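Local coordinates for protein 3-ketosteroid-delta4-5alpha-dehydrogenase (Rhodococcus jostii, PDB 4AT2) that catalyses the FAD-dependent dehydrogenation of 3-ketosteroids that introduces the C4-C5 double bond by oxidising the 5alpha form, as part of steroid breakdown, at residues A[142-147]-A[206-211]; A[220-225]-A[242-247]; A[335-340]-A[422-427]. One frame throughout, in Å; residues are numbered along the deposited sequence.

Overall arrangement
All three contacts belong to the FAD-binding part of the protein and follow one another along the chain. Contacts 1 and 2 are near neighbours: their centres are about 28 Å apart but their nearest atoms only about 6 Å. Contact 1 packs the end of helix 132-141 and the loop after it on helix 202-214, with the Leu-208 side chain about 10 Å from FAD, while contact 2 touches the adenine directly through Val-225. Contact 3 is on the opposite side of the chain's centre from contact 2, about 49 Å away between centres, and leads through Tyr-339 into the pocket of 4-androstene-3,17-dione. About 35 Å separates the centres of contacts 1 and 3.

Contact 1. Residues A[142-147]-A[206-211]; sequences CGVPFK and KPLVET
The ring of Pro-207 lies over one face of the Gly-143 to Val-144 peptide: its CB stands 3.6 Å from Gly-143 C, almost directly above the plane, and its CG is 3.5 Å from Gly-143 O. A methyl of Val-144 and the ring of Pro-145 approach the same proline more loosely. The positive phi of Gly-143 (102°) suits a glycine, since a CB would jam against Cys-142 O; it would also point at Pro-207. With the Cys-142 sulfur turned away from its own carbonyl carbon (chi1 -73°), the side chain slides between two helix residues: CB is 3.5 Å from Leu-208 CD2, and SG is 4.1 Å from Thr-211 CG2. Pro-207 O is gripped twice from within the helix, by Thr-211 N at 3.0 Å and by Thr-211 OG1 at 2.8 Å, the two donors reaching it from opposite faces of its plane. With its proton given to Pro-207 O, Thr-211 OG1 lies 3.1 Å from Cys-142 O. A water 2.9 Å from Cys-142 O can also reach the carboxylate of Glu-210, although its protons may not serve both at once. Proline brings no N-H to the turn before it, and helix 202-214 is kinked at this point. Leu-208 and Thr-211 go on to touch helix 51-62, on Ile-51, Val-54 and Arg-62. The arrangement is a Schellman motif closing helix 132-141, set against the side of helix 202-214, which itself packs on the helix that follows the probable GxGxxG turn of a Rossmann-type FAD-binding fold.

Contact 2. Residues A[220-225]-A[242-247]; sequences EYDMRV and KQYGKE. With FAD (flavin-adenine dinucleotide), chain D.
Gln-243 reaches Glu-220 and Tyr-221 because its chain is stretched out, with CG opposite the backbone N (chi1 -171°), while Glu-220 folds back at its second torsion (-67°) to bring OE1 to the amide. Both N-H groups of the amide are then spent: NE2 gives one to Glu-220 OE1 at 2.9 Å, on the anti side of that oxygen, and one to Tyr-221 O at 3.0 Å in a nearly straight bond. Both acceptors lie in the amide plane, and the carboxylate is turned 83° against it. Gln-243 OE1 is taken by Tyr-40 OH, which leaves the flat group fixed in rotation, and the methyl of Met-223 covers it, CE 3.6 Å from Gln-243 CD. Shortened to an alanine, this position would probably leave Glu-220 OE1, Tyr-221 O and Tyr-40 OH without these bonds and a gap beside Met-223 CE. In the type I' turn, Tyr-244 N donates to Asp-222 OD2 (2.9 Å), and the tyrosine ring lies against the same aspartate, CE1 3.4 Å from Asp-222 CB. One water ties Tyr-244 OH to Glu-220 OE1 and Tyr-221 N. Arg-224 and Lys-242 form an antiparallel hydrogen-bonded pair, N to O in both directions, and their side chains run alongside each other at the exposed surface. Val-225 N donates to N1A of the FAD adenine at 2.9 Å, and N6A returns a bond to Val-225 O at 3.2 Å. The paired like charges probably repel mildly, softened by solvent, whereas the neutral amide ties the start of the turn joining strands 236-243 and 246-252 to the residues leading into strand 223-230, whose Val-225 meets the adenine.

Contact 3. Residues A[335-340]-A[422-427]; sequences PEDTYS and HKKSEW
Asp-337 OD2 is gripped by one residue twice: Lys-424 N at 2.9 Å and Lys-424 NZ at 2.8 Å come to it from opposite faces of the carboxylate plane. The lysine achieves this by curling, bent at its third and fourth torsions (-62° and -59°), so that its chain wraps round the oxygen. NZ also gives a proton to Asn-171 O, and one to a water that passes the link on to Asp-337 O. A second water joins Asp-337 OD1 to His-422 O. The aliphatic part of Lys-423 passes aslant the aspartate, CG 3.7 Å from Asp-337 CG, before its ammonium group bonds Glu-336 OE1 at 2.9 Å from above the carboxylate plane; Tyr-409 OH is a further partner of that NZ. Glu-336 has further partners, Arg-332 at OE1 and Leu-325 N at OE2. Trp-427 CD1 touches Asp-337 CB at 3.6 Å, and Pro-335 CB rests on the Lys-423 backbone. The beta turn from Pro-335 to Thr-338 runs directly on to Tyr-339, which touches the steroid, bonds Ser-488 and stands at the N-cap position of helix 340-350. Two carboxylates among two lysines and an arginine would probably stay ionised, so charge probably contributes much of the hold on the turn, alongside the Lys-424 N bond and the two waters.

Contact 1. Residues A[142-147]-A[206-211]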
loop_
_atom_site.group_PDB
_atom_site.type_symbol
_atom_site.label_atom_id
_atom_site.label_comp_id
_atom_site.label_asym_id
_atom_site.label_seq_id
_atom_site.Cartn_x
_atom_site.Cartn_y
_atom_site.Cartn_z
ATOM N N CYS A 142 -31.026 -0.005 -21.215
ATOM C CA CYS A 142 -30.684 -1.403 -21.479
ATOM C C CYS A 142 -31.617 -2.370 -20.755
ATOM O O CYS A 142 -31.515 -3.583 -20.937
ATOM C CB CYS A 142 -29.236 -1.699 -21.078
ATOM S SG CYS A 142 -27.985 -1.010 -22.188
ATOM N N GLY A 143 -32.506 -1.839 -19.917
ATOM C CA GLY A 143 -33.503 -2.657 -19.228
ATOM C C GLY A 143 -33.216 -2.980 -17.772
ATOM O O GLY A 143 -33.893 -3.826 -17.176
ATOM N N VAL A 144 -32.222 -2.315 -17.183
ATOM C CA VAL A 144 -31.943 -2.494 -15.758
ATOM C C VAL A 144 -33.016 -1.743 -14.976
ATOM O O VAL A 144 -33.145 -0.526 -15.142
ATOM C CB VAL A 144 -30.548 -1.951 -15.359
ATOM C CG1 VAL A 144 -30.289 -2.173 -13.867
ATOM C CG2 VAL A 144 -29.453 -2.624 -16.183
ATOM N N PRO A 145 -33.789 -2.455 -14.125
ATOM C CA PRO A 145 -34.876 -1.797 -13.404
ATOM C C PRO A 145 -34.434 -1.250 -12.040
ATOM O O PRO A 145 -33.608 -1.864 -11.367
ATOM C CB PRO A 145 -35.880 -2.941 -13.211
ATOM C CG PRO A 145 -35.020 -4.158 -13.047
ATOM C CD PRO A 145 -33.742 -3.902 -13.832
ATOM N N PHE A 146 -34.965 -0.099 -11.651
ATOM C CA PHE A 146 -34.701 0.457 -10.322
ATOM C C PHE A 146 -36.013 0.896 -9.691
ATOM O O PHE A 146 -36.830 1.574 -10.333
ATOM C CB PHE A 146 -33.748 1.661 -10.368
ATOM C CG PHE A 146 -32.376 1.353 -10.903
ATOM C CD1 PHE A 146 -32.114 1.448 -12.267
ATOM C CD2 PHE A 146 -31.332 1.017 -10.043
ATOM C CE1 PHE A 146 -30.844 1.183 -12.772
ATOM C CE2 PHE A 146 -30.059 0.756 -10.543
ATOM C CZ PHE A 146 -29.812 0.843 -11.910
ATOM N N LYS A 147 -36.219 0.513 -8.437
ATOM C CA LYS A 147 -37.382 0.983 -7.703
ATOM C C LYS A 147 -37.090 2.375 -7.166
ATOM O O LYS A 147 -36.045 2.595 -6.553
ATOM C CB LYS A 147 -37.705 0.049 -6.549
ATOM C CG LYS A 147 -39.041 0.358 -5.905
ATOM C CD LYS A 147 -39.344 -0.668 -4.838
ATOM C CE LYS A 147 -40.605 -0.300 -4.074
ATOM N NZ LYS A 147 -40.996 -1.443 -3.205
ATOM N N LYS A 206 -28.238 -9.518 -16.183
ATOM C CA LYS A 206 -29.210 -10.165 -17.072
ATOM C C LYS A 206 -29.722 -9.241 -18.195
ATOM O O LYS A 206 -29.634 -9.615 -19.368
ATOM C CB LYS A 206 -30.362 -10.788 -16.264
ATOM C CG LYS A 206 -31.390 -11.527 -17.108
ATOM C CD LYS A 206 -32.452 -12.130 -16.205
ATOM C CE LYS A 206 -33.347 -13.101 -16.956
ATOM N NZ LYS A 206 -34.631 -12.457 -17.338
ATOM N N PRO A 207 -30.238 -8.035 -17.854
ATOM C CA PRO A 207 -30.672 -7.132 -18.939
ATOM C C PRO A 207 -29.552 -6.724 -19.905
ATOM O O PRO A 207 -29.805 -6.558 -21.097
ATOM C CB PRO A 207 -31.196 -5.890 -18.201
ATOM C CG PRO A 207 -31.432 -6.324 -16.798
ATOM C CD PRO A 207 -30.484 -7.453 -16.519
ATOM N N LEU A 208 -28.332 -6.568 -19.395
ATOM C CA LEU A 208 -27.188 -6.216 -20.248
ATOM C C LEU A 208 -26.840 -7.366 -21.197
ATOM O O LEU A 208 -26.555 -7.148 -22.378
ATOM C CB LEU A 208 -25.974 -5.804 -19.402
ATOM C CG LEU A 208 -26.143 -4.541 -18.535
ATOM C CD1 LEU A 208 -24.823 -4.138 -17.889
ATOM C CD2 LEU A 208 -26.675 -3.363 -19.327
ATOM N N VAL A 209 -26.894 -8.591 -20.684
ATOM C CA VAL A 209 -26.645 -9.774 -21.504
ATOM C C VAL A 209 -27.703 -9.886 -22.608
ATOM O O VAL A 209 -27.368 -10.106 -23.775
ATOM C CB VAL A 209 -26.560 -11.058 -20.643
ATOM C CG1 VAL A 209 -26.619 -12.308 -21.515
ATOM C CG2 VAL A 209 -25.272 -11.043 -19.826
ATOM N N GLU A 210 -28.970 -9.698 -22.238
ATOM C CA GLU A 210 -30.064 -9.677 -23.215
ATOM C C GLU A 210 -29.810 -8.635 -24.303
ATOM O O GLU A 210 -29.992 -8.909 -25.489
ATOM C CB GLU A 210 -31.395 -9.379 -22.524
ATOM C CG GLU A 210 -31.877 -10.472 -21.583
ATOM C CD GLU A 210 -33.182 -10.111 -20.894
ATOM O OE1 GLU A 210 -33.404 -8.919 -20.576
ATOM O OE2 GLU A 210 -33.997 -11.025 -20.668
ATOM N N THR A 211 -29.364 -7.450 -23.889
ATOM C CA THR A 211 -29.051 -6.362 -24.807
ATOM C C THR A 211 -27.928 -6.779 -25.760
ATOM O O THR A 211 -28.045 -6.626 -26.977
ATOM C CB THR A 211 -28.666 -5.076 -24.033
ATOM O OG1 THR A 211 -29.774 -4.664 -23.221
ATOM C CG2 THR A 211 -28.297 -3.944 -24.989
HETATM O O HOH W 1 -33.051 -5.951 -21.698
#

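Contact 2. Residues A[220-225]-A[242-247]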
loop_
_atom_site.group_PDB
_atom_site.type_symbol
_atom_site.label_atom_id
_atom_site.label_comp_id
_atom_site.label_asym_id
_atom_site.label_seq_id
_atom_site.Cartn_x
_atom_site.Cartn_y
_atom_site.Cartn_z
ATOM N N GLU A 220 -17.899 -17.391 -26.492
ATOM C CA GLU A 220 -17.288 -18.717 -26.413
ATOM C C GLU A 220 -16.906 -18.996 -24.968
ATOM O O GLU A 220 -16.325 -18.135 -24.300
ATOM C CB GLU A 220 -16.053 -18.820 -27.321
ATOM C CG GLU A 220 -16.356 -18.987 -28.807
ATOM C CD GLU A 220 -17.004 -20.326 -29.143
ATOM O OE1 GLU A 220 -16.730 -21.334 -28.463
ATOM O OE2 GLU A 220 -17.795 -20.368 -30.107
ATOM N N TYR A 221 -17.239 -20.194 -24.493
ATOM C CA TYR A 221 -17.048 -20.569 -23.087
ATOM C C TYR A 221 -15.893 -21.556 -22.921
ATOM O O TYR A 221 -15.322 -22.013 -23.910
ATOM C CB TYR A 221 -18.368 -21.101 -22.503
ATOM C CG TYR A 221 -19.414 -20.011 -22.422
ATOM C CD1 TYR A 221 -19.371 -19.061 -21.400
ATOM C CD2 TYR A 221 -20.414 -19.898 -23.391
ATOM C CE1 TYR A 221 -20.305 -18.041 -21.331
ATOM C CE2 TYR A 221 -21.356 -18.882 -23.323
ATOM C CZ TYR A 221 -21.289 -17.952 -22.299
ATOM O OH TYR A 221 -22.218 -16.934 -22.209
ATOM N N ASP A 222 -15.540 -21.856 -21.672
ATOM C CA ASP A 222 -14.331 -22.614 -21.345
ATOM C C ASP A 222 -13.074 -22.007 -21.971
ATOM O O ASP A 222 -12.108 -22.718 -22.257
ATOM C CB ASP A 222 -14.461 -24.093 -21.747
ATOM C CG ASP A 222 -13.483 -24.985 -20.997
ATOM O OD1 ASP A 222 -13.299 -24.772 -19.784
ATOM O OD2 ASP A 222 -12.892 -25.898 -21.618
ATOM N N MET A 223 -13.094 -20.690 -22.185
ATOM C CA MET A 223 -11.982 -19.973 -22.789
ATOM C C MET A 223 -11.111 -19.385 -21.713
ATOM O O MET A 223 -11.427 -18.314 -21.188
ATOM C CB MET A 223 -12.502 -18.811 -23.631
ATOM C CG MET A 223 -12.857 -19.174 -25.049
ATOM S SD MET A 223 -11.393 -19.290 -26.098
ATOM C CE MET A 223 -12.236 -19.488 -27.661
ATOM N N ARG A 224 -10.028 -20.074 -21.370
ATOM C CA ARG A 224 -9.084 -19.517 -20.422
ATOM C C ARG A 224 -7.999 -18.745 -21.165
ATOM O O ARG A 224 -7.050 -19.325 -21.669
ATOM C CB ARG A 224 -8.468 -20.604 -19.543
ATOM C CG ARG A 224 -7.643 -20.017 -18.397
ATOM C CD ARG A 224 -7.017 -21.092 -17.530
ATOM N NE ARG A 224 -6.000 -21.848 -18.259
ATOM C CZ ARG A 224 -5.376 -22.922 -17.782
ATOM N NH1 ARG A 224 -5.660 -23.377 -16.563
ATOM N NH2 ARG A 224 -4.467 -23.541 -18.522
ATOM N N VAL A 225 -8.144 -17.427 -21.236
ATOM C CA VAL A 225 -7.164 -16.620 -21.953
ATOM C C VAL A 225 -5.837 -16.680 -21.206
ATOM O O VAL A 225 -5.819 -16.591 -19.983
ATOM C CB VAL A 225 -7.656 -15.162 -22.133
ATOM C CG1 VAL A 225 -6.613 -14.313 -22.852
ATOM C CG2 VAL A 225 -8.964 -15.139 -22.903
ATOM N N LYS A 242 -6.578 -21.428 -23.669
ATOM C CA LYS A 242 -6.907 -22.858 -23.643
ATOM C C LYS A 242 -8.434 -23.009 -23.630
ATOM O O LYS A 242 -9.111 -22.405 -22.794
ATOM C CB LYS A 242 -6.271 -23.563 -22.433
ATOM C CG LYS A 242 -6.481 -25.083 -22.416
ATOM C CD LYS A 242 -5.890 -25.739 -21.173
ATOM C CE LYS A 242 -6.077 -27.252 -21.208
ATOM N NZ LYS A 242 -5.544 -27.923 -19.992
ATOM N N GLN A 243 -8.974 -23.781 -24.576
ATOM C CA GLN A 243 -10.415 -24.044 -24.615
ATOM C C GLN A 243 -10.642 -25.511 -24.904
ATOM O O GLN A 243 -10.030 -26.057 -25.826
ATOM C CB GLN A 243 -11.118 -23.208 -25.690
ATOM C CG GLN A 243 -12.644 -23.291 -25.616
ATOM C CD GLN A 243 -13.344 -22.863 -26.898
ATOM O OE1 GLN A 243 -12.834 -23.059 -28.008
ATOM N NE2 GLN A 243 -14.531 -22.283 -26.748
ATOM N N TYR A 244 -11.530 -26.124 -24.122
ATOM C CA TYR A 244 -11.841 -27.549 -24.271
ATOM C C TYR A 244 -10.560 -28.361 -24.434
ATOM O O TYR A 244 -10.438 -29.194 -25.340
ATOM C CB TYR A 244 -12.844 -27.786 -25.417
ATOM C CG TYR A 244 -14.117 -26.990 -25.209
ATOM C CD1 TYR A 244 -14.797 -27.052 -23.992
ATOM C CD2 TYR A 244 -14.620 -26.162 -26.205
ATOM C CE1 TYR A 244 -15.954 -26.310 -23.776
ATOM C CE2 TYR A 244 -15.778 -25.419 -25.999
ATOM C CZ TYR A 244 -16.435 -25.498 -24.781
ATOM O OH TYR A 244 -17.582 -24.756 -24.544
ATOM N N GLY A 245 -9.603 -28.092 -23.546
ATOM C CA GLY A 245 -8.386 -28.906 -23.455
ATOM C C GLY A 245 -7.271 -28.597 -24.435
ATOM O O GLY A 245 -6.187 -29.163 -24.321
ATOM N N LYS A 246 -7.519 -27.718 -25.401
ATOM C CA LYS A 246 -6.497 -27.425 -26.405
ATOM C C LYS A 246 -6.199 -25.936 -26.543
ATOM O O LYS A 246 -7.018 -25.087 -26.196
ATOM C CB LYS A 246 -6.828 -28.059 -27.769
ATOM C CG LYS A 246 -8.031 -27.490 -28.488
ATOM C CD LYS A 246 -8.090 -28.024 -29.915
ATOM C CE LYS A 246 -9.104 -27.259 -30.745
ATOM N NZ LYS A 246 -10.485 -27.431 -30.218
ATOM N N GLU A 247 -5.016 -25.636 -27.056
ATOM C CA GLU A 247 -4.643 -24.250 -27.324
ATOM C C GLU A 247 -5.394 -23.729 -28.540
ATOM O O GLU A 247 -5.460 -24.402 -29.577
ATOM C CB GLU A 247 -3.130 -24.108 -27.540
ATOM C CG GLU A 247 -2.731 -22.700 -27.967
ATOM C CD GLU A 247 -1.233 -22.477 -28.031
ATOM O OE1 GLU A 247 -0.550 -22.724 -27.019
ATOM O OE2 GLU A 247 -0.746 -22.029 -29.089
HETATM P PA FAD D . -16.339 -10.312 -13.023
HETATM O O1A FAD D . -17.728 -9.810 -12.940
HETATM O O2A FAD D . -15.893 -11.328 -12.059
HETATM O O5B FAD D . -16.109 -10.873 -14.505
HETATM C C5B FAD D . -14.833 -11.379 -14.910
HETATM C C4B FAD D . -15.059 -12.595 -15.825
HETATM O O4B FAD D . -13.748 -12.943 -16.322
HETATM C C3B FAD D . -15.555 -13.791 -15.002
HETATM O O3B FAD D . -16.745 -14.337 -15.625
HETATM C C2B FAD D . -14.379 -14.773 -15.032
HETATM O O2B FAD D . -14.855 -16.145 -15.042
HETATM C C1B FAD D . -13.693 -14.404 -16.346
HETATM N N9A FAD D . -12.263 -14.779 -16.407
HETATM C C8A FAD D . -11.360 -14.815 -15.420
HETATM N N7A FAD D . -10.195 -15.199 -15.936
HETATM C C5A FAD D . -10.362 -15.394 -17.259
HETATM C C6A FAD D . -9.542 -15.782 -18.267
HETATM N N6A FAD D . -8.263 -16.043 -17.997
HETATM N N1A FAD D . -9.983 -15.907 -19.531
HETATM C C2A FAD D . -11.306 -15.627 -19.838
HETATM N N3A FAD D . -12.142 -15.233 -18.797
HETATM C C4A FAD D . -11.646 -15.130 -17.535
HETATM N N1 FAD D . -19.166 -4.372 -6.024
HETATM C C2 FAD D . -20.060 -3.340 -6.245
HETATM O O2 FAD D . -19.690 -2.353 -6.866
HETATM N N3 FAD D . -21.375 -3.429 -5.766
HETATM C C4 FAD D . -21.781 -4.542 -5.028
HETATM O O4 FAD D . -22.941 -4.579 -4.609
HETATM C C4X FAD D . -20.874 -5.583 -4.799
HETATM N N5 FAD D . -21.227 -6.669 -4.067
HETATM C C5X FAD D . -20.276 -7.536 -3.668
HETATM C C6 FAD D . -20.571 -8.511 -2.709
HETATM C C7 FAD D . -19.599 -9.427 -2.299
HETATM C C7M FAD D . -19.953 -10.388 -1.331
HETATM C C8 FAD D . -18.300 -9.362 -2.848
HETATM C C8M FAD D . -17.273 -10.258 -2.485
HETATM C C9 FAD D . -18.013 -8.395 -3.813
HETATM C C9A FAD D . -18.988 -7.466 -4.209
HETATM N N10 FAD D . -18.706 -6.503 -5.119
HETATM C C10 FAD D . -19.573 -5.496 -5.297
HETATM C "C1'" FAD D . -17.506 -6.551 -5.994
HETATM C "C2'" FAD D . -17.923 -6.911 -7.429
HETATM O "O2'" FAD D . -18.704 -8.104 -7.335
HETATM C "C3'" FAD D . -16.694 -7.162 -8.317
HETATM O "O3'" FAD D . -15.594 -6.303 -7.971
HETATM C "C4'" FAD D . -17.073 -6.953 -9.792
HETATM O "O4'" FAD D . -18.172 -7.823 -10.100
HETATM C "C5'" FAD D . -15.891 -7.285 -10.706
HETATM O "O5'" FAD D . -16.271 -6.993 -12.065
HETATM P P FAD D . -15.373 -7.537 -13.288
HETATM O O1P FAD D . -14.000 -7.031 -13.180
HETATM O O2P FAD D . -16.159 -7.320 -14.548
HETATM O O3P FAD D . -15.227 -9.117 -12.913
HETATM O O HOH W 2 -18.345 -22.301 -26.146
HETATM O O HOH W 3 -9.871 -26.640 -21.199
#

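Contact 3. Residues A[335-340]-A[422-427]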
loop_
_atom_site.group_PDB
_atom_site.type_symbol
_atom_site.label_atom_id
_atom_site.label_comp_id
_atom_site.label_asym_id
_atom_site.label_seq_id
_atom_site.Cartn_x
_atom_site.Cartn_y
_atom_site.Cartn_z
ATOM N N PRO A 335 -16.480 6.629 13.969
ATOM C CA PRO A 335 -17.899 6.812 14.297
ATOM C C PRO A 335 -18.699 5.584 13.848
ATOM O O PRO A 335 -18.502 5.078 12.733
ATOM C CB PRO A 335 -18.291 8.054 13.485
ATOM C CG PRO A 335 -17.319 8.036 12.320
ATOM C CD PRO A 335 -16.027 7.598 12.951
ATOM N N GLU A 336 -19.579 5.105 14.726
ATOM C CA GLU A 336 -20.232 3.811 14.508
ATOM C C GLU A 336 -21.356 3.868 13.477
ATOM O O GLU A 336 -21.948 2.829 13.154
ATOM C CB GLU A 336 -20.697 3.195 15.846
ATOM C CG GLU A 336 -19.555 2.811 16.799
ATOM C CD GLU A 336 -18.998 3.978 17.614
ATOM O OE1 GLU A 336 -19.565 5.099 17.558
ATOM O OE2 GLU A 336 -17.980 3.787 18.324
ATOM N N ASP A 337 -21.629 5.069 12.951
ATOM C CA ASP A 337 -22.650 5.244 11.918
ATOM C C ASP A 337 -22.076 5.444 10.520
ATOM O O ASP A 337 -22.824 5.666 9.574
ATOM C CB ASP A 337 -23.630 6.372 12.286
ATOM C CG ASP A 337 -22.954 7.728 12.438
ATOM O OD1 ASP A 337 -21.702 7.790 12.506
ATOM O OD2 ASP A 337 -23.692 8.735 12.478
ATOM N N THR A 338 -20.760 5.323 10.372
ATOM C CA THR A 338 -20.206 5.363 9.024
ATOM C C THR A 338 -20.457 4.043 8.300
ATOM O O THR A 338 -20.968 3.084 8.885
ATOM C CB THR A 338 -18.711 5.780 8.975
ATOM O OG1 THR A 338 -18.348 6.027 7.603
ATOM C CG2 THR A 338 -17.806 4.689 9.533
ATOM N N TYR A 339 -20.133 4.028 7.010
ATOM C CA TYR A 339 -20.204 2.829 6.186
ATOM C C TYR A 339 -19.425 1.684 6.840
ATOM O O TYR A 339 -18.281 1.858 7.262
ATOM C CB TYR A 339 -19.617 3.180 4.813
ATOM C CG TYR A 339 -19.369 2.036 3.850
ATOM C CD1 TYR A 339 -20.355 1.096 3.579
ATOM C CD2 TYR A 339 -18.147 1.930 3.179
ATOM C CE1 TYR A 339 -20.126 0.057 2.682
ATOM C CE2 TYR A 339 -17.911 0.909 2.272
ATOM C CZ TYR A 339 -18.909 -0.022 2.036
ATOM O OH TYR A 339 -18.683 -1.044 1.135
ATOM N N SER A 340 -20.041 0.512 6.924
ATOM C CA SER A 340 -19.372 -0.592 7.613
ATOM C C SER A 340 -18.098 -1.079 6.894
ATOM O O SER A 340 -17.220 -1.654 7.525
ATOM C CB SER A 340 -20.360 -1.706 7.971
ATOM O OG SER A 340 -21.170 -1.290 9.075
ATOM N N HIS A 422 -17.601 12.283 16.174
ATOM C CA HIS A 422 -18.703 12.902 15.416
ATOM C C HIS A 422 -19.717 11.944 14.841
ATOM O O HIS A 422 -20.288 12.198 13.784
ATOM C CB HIS A 422 -18.156 13.876 14.366
ATOM C CG HIS A 422 -17.173 14.851 14.944
ATOM N ND1 HIS A 422 -17.548 15.823 15.800
ATOM C CD2 HIS A 422 -15.790 14.934 14.826
ATOM C CE1 HIS A 422 -16.460 16.522 16.179
ATOM N NE2 HIS A 422 -15.384 15.968 15.594
ATOM N N LYS A 423 -19.968 10.836 15.533
ATOM C CA LYS A 423 -21.177 10.063 15.240
ATOM C C LYS A 423 -22.384 11.016 15.320
ATOM O O LYS A 423 -22.457 11.863 16.208
ATOM C CB LYS A 423 -21.305 8.887 16.222
ATOM C CG LYS A 423 -22.598 8.083 16.093
ATOM C CD LYS A 423 -22.506 6.772 16.853
ATOM C CE LYS A 423 -22.307 6.996 18.351
ATOM N NZ LYS A 423 -22.043 5.690 19.027
ATOM N N LYS A 424 -23.318 10.886 14.373
ATOM C CA LYS A 424 -24.509 11.731 14.380
ATOM C C LYS A 424 -25.300 11.619 15.679
ATOM O O LYS A 424 -25.446 10.533 16.243
ATOM C CB LYS A 424 -25.403 11.384 13.202
ATOM C CG LYS A 424 -24.807 11.796 11.858
ATOM C CD LYS A 424 -25.837 11.689 10.729
ATOM C CE LYS A 424 -26.352 10.266 10.520
ATOM N NZ LYS A 424 -25.264 9.285 10.197
ATOM N N SER A 425 -25.829 12.760 16.110
ATOM C CA SER A 425 -26.511 12.885 17.394
ATOM C C SER A 425 -27.661 11.895 17.593
ATOM O O SER A 425 -27.889 11.422 18.703
ATOM C CB SER A 425 -26.999 14.320 17.570
ATOM O OG SER A 425 -27.425 14.522 18.894
ATOM N N GLU A 426 -28.363 11.556 16.515
ATOM C CA GLU A 426 -29.454 10.579 16.568
ATOM C C GLU A 426 -29.025 9.212 17.120
ATOM O O GLU A 426 -29.846 8.460 17.651
ATOM C CB GLU A 426 -30.090 10.409 15.180
ATOM C CG GLU A 426 -29.095 10.378 14.019
ATOM C CD GLU A 426 -28.933 11.729 13.313
ATOM O OE1 GLU A 426 -28.621 12.750 13.979
ATOM O OE2 GLU A 426 -29.108 11.770 12.067
ATOM N N TRP A 427 -27.738 8.881 16.972
ATOM C CA TRP A 427 -27.208 7.606 17.471
ATOM C C TRP A 427 -26.437 7.749 18.764
ATOM O O TRP A 427 -25.845 6.778 19.250
ATOM C CB TRP A 427 -26.287 6.977 16.428
ATOM C CG TRP A 427 -27.003 6.624 15.153
ATOM C CD1 TRP A 427 -26.790 7.156 13.887
ATOM C CD2 TRP A 427 -28.091 5.661 14.992
ATOM N NE1 TRP A 427 -27.642 6.590 12.971
ATOM C CE2 TRP A 427 -28.453 5.684 13.576
ATOM C CE3 TRP A 427 -28.776 4.798 15.853
ATOM C CZ2 TRP A 427 -29.461 4.877 13.061
ATOM C CZ3 TRP A 427 -29.787 3.990 15.321
ATOM C CH2 TRP A 427 -30.118 4.035 13.961
HETATM O O HOH W 4 -20.900 10.341 11.717
HETATM O O HOH W 5 -24.459 7.383 8.275
#